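Local coordinates for DUF3201 domain-containing protein (Pyrococcus furiosus, PDB 1YB3) that is of unknown function, a conserved protein of a hyperthermophilic archaeon built from helices packed against an antiparallel sheet, at residues W22-E27 / F153-V158. Numbering follows the deposited sequence.
Sequences WGDIFE and FDKEEV
Lys-155, in the first turn of helix 155-171, reaches across to Glu-27 and Asp-24 of helix 11-35, forming an interhelical salt-bridge network. The two acidic residues lie three positions apart on the same helical face, so one ammonium group can serve both. On the closely packed side, Asp-24 is buried: its OD2 lies 3.8 Å from CD1 of Phe-153, the carboxylate plane inclined 66° to the ring, and its OD1 sits equally near CE of Lys-155. Phe-83 of strand 82-90 touches both Asp-24 and Lys-155 and ties the helix pair to the sheet, while Arg-20 makes a cation-pi contact with the Phe-153 ring. The outer side is looser and carried by long chains. Lys-155 leaves its backbone with CG anti to the carbonyl carbon (chi1 -54°) and then runs fully extended, which brings NZ to the acids; its bridge to Asp-24 is long, with NZ 3.9 Å from OD1. An alanine in place of Glu-27 would probably leave the lysine ammonium with just that long bridge here and its chain end freer to swing into solvent. The short bond joins Lys-155 NZ to the syn lone pair of Glu-27 OE2 at 2.9 Å.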
ATOM      1  N   TRP A  22       0.549  16.253   4.186  1.00 24.06           N
ATOM      2  CA  TRP A  22       1.874  16.515   3.654  1.00 23.30           C
ATOM      3  C   TRP A  22       2.971  16.509   4.726  1.00 23.87           C
ATOM      4  O   TRP A  22       4.022  15.892   4.520  1.00 23.00           O
ATOM      5  CB  TRP A  22       1.894  17.786   2.771  1.00 23.24           C
ATOM      6  CG  TRP A  22       1.542  17.481   1.343  1.00 25.41           C
ATOM      7  CD1 TRP A  22       2.417  17.214   0.327  1.00 25.85           C
ATOM      8  CD2 TRP A  22       0.230  17.394   0.771  1.00 25.10           C
ATOM      9  NE1 TRP A  22       1.737  16.963  -0.826  1.00 26.07           N
ATOM     10  CE2 TRP A  22       0.394  17.067  -0.592  1.00 26.18           C
ATOM     11  CE3 TRP A  22      -1.063  17.557   1.273  1.00 28.39           C
ATOM     12  CZ2 TRP A  22      -0.692  16.910  -1.469  1.00 27.35           C
ATOM     13  CZ3 TRP A  22      -2.147  17.396   0.405  1.00 27.30           C
ATOM     14  CH2 TRP A  22      -1.950  17.074  -0.952  1.00 26.34           C
ATOM     15  N   GLY A  23       2.715  17.137   5.882  1.00 21.63           N
ATOM     16  CA  GLY A  23       3.683  17.186   6.990  1.00 23.63           C
ATOM     17  C   GLY A  23       4.041  15.790   7.486  1.00 21.46           C
ATOM     18  O   GLY A  23       5.216  15.484   7.705  1.00 23.29           O
ATOM     19  N   ASP A  24       3.031  14.938   7.613  1.00 19.77           N
ATOM     20  CA  ASP A  24       3.248  13.565   8.075  1.00 21.24           C
ATOM     21  C   ASP A  24       4.127  12.753   7.115  1.00 20.55           C
ATOM     22  O   ASP A  24       4.928  11.923   7.580  1.00 18.85           O
ATOM     23  CB  ASP A  24       1.921  12.830   8.304  1.00 22.50           C
ATOM     24  CG  ASP A  24       1.225  13.232   9.610  1.00 21.91           C
ATOM     25  OD1 ASP A  24       1.679  14.179  10.296  1.00 24.64           O
ATOM     26  OD2 ASP A  24       0.208  12.582   9.943  1.00 25.09           O
ATOM     27  N   ILE A  25       3.953  12.929   5.804  1.00 19.48           N
ATOM     28  CA  ILE A  25       4.775  12.173   4.844  1.00 20.39           C
ATOM     29  C   ILE A  25       6.210  12.698   4.738  1.00 23.77           C
ATOM     30  O   ILE A  25       7.171  11.912   4.621  1.00 22.15           O
ATOM     31  CB  ILE A  25       4.099  12.004   3.457  1.00 18.47           C
ATOM     32  CG1 ILE A  25       2.909  11.055   3.577  1.00 21.65           C
ATOM     33  CG2 ILE A  25       5.067  11.445   2.406  1.00 20.86           C
ATOM     34  CD1 ILE A  25       3.286   9.624   4.016  1.00 20.77           C
ATOM     35  N   PHE A  26       6.382  14.018   4.808  1.00 22.22           N
ATOM     36  CA  PHE A  26       7.745  14.539   4.836  1.00 25.54           C
ATOM     37  C   PHE A  26       8.477  13.976   6.068  1.00 24.86           C
ATOM     38  O   PHE A  26       9.636  13.544   5.972  1.00 25.10           O
ATOM     39  CB  PHE A  26       7.764  16.074   4.788  1.00 28.74           C
ATOM     40  CG  PHE A  26       7.345  16.641   3.454  1.00 31.08           C
ATOM     41  CD1 PHE A  26       8.024  16.288   2.283  1.00 32.22           C
ATOM     42  CD2 PHE A  26       6.280  17.544   3.364  1.00 34.30           C
ATOM     43  CE1 PHE A  26       7.635  16.810   1.042  1.00 33.47           C
ATOM     44  CE2 PHE A  26       5.883  18.078   2.119  1.00 33.47           C
ATOM     45  CZ  PHE A  26       6.555  17.706   0.965  1.00 34.18           C
ATOM     46  N   GLU A  27       7.770  13.916   7.196  1.00 24.21           N
ATOM     47  CA  GLU A  27       8.326  13.400   8.455  1.00 27.13           C
ATOM     48  C   GLU A  27       8.628  11.903   8.345  1.00 24.86           C
ATOM     49  O   GLU A  27       9.725  11.442   8.720  1.00 25.36           O
ATOM     50  CB  GLU A  27       7.360  13.660   9.615  1.00 29.20           C
ATOM     51  CG  GLU A  27       7.811  13.079  10.965  1.00 33.94           C
ATOM     52  CD  GLU A  27       6.804  13.342  12.084  1.00 37.99           C
ATOM     53  OE1 GLU A  27       7.118  14.171  12.978  1.00 42.67           O
ATOM     54  OE2 GLU A  27       5.700  12.735  12.063  1.00 39.48           O
ATOM     55  N   PHE A 153      -4.244   7.656  10.218  1.00 20.66           N
ATOM     56  CA  PHE A 153      -3.121   8.542  10.542  1.00 19.49           C
ATOM     57  C   PHE A 153      -2.338   8.086  11.769  1.00 22.34           C
ATOM     58  O   PHE A 153      -1.998   8.887  12.660  1.00 23.48           O
ATOM     59  CB  PHE A 153      -3.590  10.010  10.661  1.00 22.93           C
ATOM     60  CG  PHE A 153      -3.974  10.624   9.332  1.00 22.90           C
ATOM     61  CD1 PHE A 153      -2.992  11.107   8.465  1.00 26.95           C
ATOM     62  CD2 PHE A 153      -5.303  10.683   8.939  1.00 24.96           C
ATOM     63  CE1 PHE A 153      -3.334  11.663   7.219  1.00 27.81           C
ATOM     64  CE2 PHE A 153      -5.661  11.241   7.678  1.00 23.82           C
ATOM     65  CZ  PHE A 153      -4.666  11.727   6.836  1.00 26.67           C
ATOM     66  N   ASP A 154      -2.068   6.784  11.799  1.00 20.77           N
ATOM     67  CA  ASP A 154      -1.398   6.155  12.948  1.00 21.71           C
ATOM     68  C   ASP A 154       0.066   5.913  12.601  1.00 18.58           C
ATOM     69  O   ASP A 154       0.416   4.932  11.922  1.00 19.85           O
ATOM     70  CB  ASP A 154      -2.126   4.864  13.329  1.00 22.30           C
ATOM     71  CG  ASP A 154      -1.633   4.269  14.645  1.00 22.29           C
ATOM     72  OD1 ASP A 154      -0.443   4.440  14.977  1.00 21.23           O
ATOM     73  OD2 ASP A 154      -2.455   3.630  15.342  1.00 22.69           O
ATOM     74  N   LYS A 155       0.924   6.806  13.083  1.00 21.17           N
ATOM     75  CA  LYS A 155       2.376   6.745  12.826  1.00 21.10           C
ATOM     76  C   LYS A 155       3.022   5.473  13.377  1.00 20.28           C
ATOM     77  O   LYS A 155       3.809   4.817  12.698  1.00 21.52           O
ATOM     78  CB  LYS A 155       3.067   7.992  13.415  1.00 25.33           C
ATOM     79  CG  LYS A 155       2.471   9.320  12.940  1.00 25.29           C
ATOM     80  CD  LYS A 155       3.143  10.526  13.642  1.00 26.25           C
ATOM     81  CE  LYS A 155       2.530  11.839  13.157  1.00 30.11           C
ATOM     82  NZ  LYS A 155       3.285  13.033  13.642  1.00 33.13           N
ATOM     83  N   GLU A 156       2.649   5.088  14.592  1.00 20.81           N
ATOM     84  CA  GLU A 156       3.173   3.845  15.178  1.00 19.18           C
ATOM     85  C   GLU A 156       2.865   2.653  14.289  1.00 20.90           C
ATOM     86  O   GLU A 156       3.713   1.777  14.104  1.00 20.03           O
ATOM     87  CB  GLU A 156       2.575   3.620  16.581  1.00 20.07           C
ATOM     88  CG  GLU A 156       3.208   2.443  17.385  1.00 22.10           C
ATOM     89  CD  GLU A 156       2.540   1.049  17.125  1.00 23.67           C
ATOM     90  OE1 GLU A 156       1.475   0.997  16.470  1.00 24.31           O
ATOM     91  OE2 GLU A 156       3.080  -0.002  17.592  1.00 21.60           O
ATOM     92  N   GLU A 157       1.639   2.628  13.744  1.00 19.12           N
ATOM     93  CA  GLU A 157       1.199   1.509  12.914  1.00 20.22           C
ATOM     94  C   GLU A 157       1.879   1.490  11.563  1.00 18.21           C
ATOM     95  O   GLU A 157       2.188   0.429  11.047  1.00 18.86           O
ATOM     96  CB  GLU A 157      -0.337   1.468  12.777  1.00 21.68           C
ATOM     97  CG  GLU A 157      -0.998   0.753  13.963  1.00 22.72           C
ATOM     98  CD  GLU A 157      -2.513   0.789  13.928  1.00 25.19           C
ATOM     99  OE1 GLU A 157      -3.083   1.133  12.861  1.00 26.15           O
ATOM    100  OE2 GLU A 157      -3.140   0.471  14.966  1.00 21.66           O
ATOM    101  N   VAL A 158       2.131   2.651  10.956  1.00 17.13           N
ATOM    102  CA  VAL A 158       2.852   2.565   9.675  1.00 20.49           C
ATOM    103  C   VAL A 158       4.223   1.928   9.834  1.00 19.72           C
ATOM    104  O   VAL A 158       4.601   1.038   9.052  1.00 20.54           O
ATOM    105  CB  VAL A 158       2.914   3.903   8.914  1.00 24.38           C
ATOM    106  CG1 VAL A 158       3.395   3.666   7.457  1.00 28.97           C
ATOM    107  CG2 VAL A 158       1.583   4.476   8.871  1.00 30.54           C
TER